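Local atomic coordinates of DUF3845 domain-containing protein (Bacteroides thetaiotaomicron VPI-5482, PDB entry 3GF6), a protein that is of unknown function but is probably a bacterial lipoprotein with an all-beta fold built round two antiparallel sheets. Residues G158-L162 with G163-S167. Residues are numbered along the deposited sequence; the frame is centred on the assembly and turned at random. Where two conformers were deposited one is given.
Sequences GGMKL and GTFDS
G163 N and G159 O meet across a tight turn in a straight hydrogen bond: the two atoms are 3.1 Å apart, and the N-H...O angle is 167°. The donor lies nearly in line with the carbonyl of G159 (C=O...N angle 160°), and the same oxygen also accepts from L162 N, so two successive backbone amides grip one acceptor. A third internal bond, K161 N to G158 O at 2.8 Å, closes the first part of the turn. The i to i-4 spacing of G163 and G159, with helical backbone angles at M160, K161 and L162, describes a single helix-like turn. G159 enters it at a positive phi. The turn is further closed by a CA-H...O contact from M160 CA to G163 O at 3.4 Å.

F165 brings its ring back onto this turn edge-on. With CG anti to the carbonyl carbon (chi1 -67°), the CE1 corner comes within 3.6 Å of G159 C, and G159 CA and M160 N lie near the ring plane, beyond its rim. This is the compact side. The outer side is looser: the side chain of the selenomethionine M160 comes no nearer to F165 CE1 than 4.4 Å, from its CG, a loose approach that rests on one of two conformers, and like that of K161 it starts away from the strand and is exposed.

L162 is buried, its side chain reaching V134 and A136 of strand 129-139 and F174 and I176 of strand 171-183, while F165 touches I131, V134 and C172 and makes a cation-pi contact with R169. The turn carries the chain from strand 153-158 of one antiparallel sheet to strand 163-165, which pairs with strand 171-183 in the other, and L162 and F165 pack against strands of both sheets.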
# COMPACT_ATOMS: atom_id res chain seq x y z
N GLY A 158 7.88 -1.82 6.59
CA GLY A 158 7.12 -2.74 7.43
C GLY A 158 7.33 -2.63 8.92
O GLY A 158 8.35 -2.12 9.43
N GLY A 159 6.36 -3.13 9.65
CA GLY A 159 6.50 -3.28 11.10
C GLY A 159 6.80 -1.94 11.74
O GLY A 159 6.17 -0.92 11.39
N MSE A 160 7.80 -1.92 12.61
CA MSE A 160 8.16 -0.68 13.32
C MSE A 160 8.83 0.33 12.41
O MSE A 160 8.97 1.51 12.79
CB MSE A 160 9.05 -0.96 14.54
CG MSE A 160 8.55 -2.03 15.36
SE MSE A 160 9.78 -2.27 16.79
CE MSE A 160 8.84 -1.12 17.98
N LYS A 161 9.19 -0.08 11.20
CA LYS A 161 9.63 0.90 10.20
C LYS A 161 8.46 1.60 9.51
O LYS A 161 8.65 2.64 8.88
CB LYS A 161 10.52 0.25 9.13
CG LYS A 161 11.75 -0.44 9.66
CD LYS A 161 12.62 0.50 10.44
CE LYS A 161 13.94 -0.19 10.80
NZ LYS A 161 14.90 0.80 11.35
N LEU A 162 7.26 1.02 9.57
CA LEU A 162 6.07 1.64 9.02
C LEU A 162 5.44 2.55 10.05
O LEU A 162 5.11 3.71 9.76
CB LEU A 162 5.05 0.58 8.58
CG LEU A 162 3.66 1.12 8.18
CD1 LEU A 162 3.81 2.07 6.97
CD2 LEU A 162 2.70 -0.05 7.91
N GLY A 163 5.26 2.04 11.26
CA GLY A 163 4.65 2.86 12.30
C GLY A 163 4.80 2.33 13.71
O GLY A 163 5.63 1.45 13.99
N THR A 164 3.97 2.89 14.58
CA THR A 164 4.01 2.61 16.00
C THR A 164 2.84 1.73 16.38
O THR A 164 1.70 2.03 16.04
CB THR A 164 3.87 3.92 16.81
OG1 THR A 164 4.90 4.86 16.43
CG2 THR A 164 3.93 3.63 18.27
N PHE A 165 3.11 0.65 17.11
CA PHE A 165 2.05 -0.26 17.54
C PHE A 165 1.66 0.03 18.96
O PHE A 165 2.50 0.49 19.73
CB PHE A 165 2.53 -1.69 17.49
CG PHE A 165 2.80 -2.20 16.12
CD1 PHE A 165 4.08 -2.10 15.56
CD2 PHE A 165 1.81 -2.83 15.40
CE1 PHE A 165 4.34 -2.62 14.32
CE2 PHE A 165 2.06 -3.35 14.16
CZ PHE A 165 3.32 -3.24 13.60
N ASP A 166 0.41 -0.26 19.31
CA ASP A 166 0.01 -0.27 20.70
C ASP A 166 0.54 -1.56 21.36
O ASP A 166 1.17 -2.39 20.69
CB ASP A 166 -1.51 -0.16 20.84
CG ASP A 166 -2.24 -1.43 20.39
OD1 ASP A 166 -1.75 -2.08 19.47
OD2 ASP A 166 -3.28 -1.77 20.99
N SER A 167 0.32 -1.70 22.67
CA SER A 167 0.88 -2.81 23.43
C SER A 167 0.47 -4.18 22.90
O SER A 167 1.26 -5.11 22.96
CB SER A 167 0.59 -2.69 24.93
OG SER A 167 -0.75 -2.99 25.27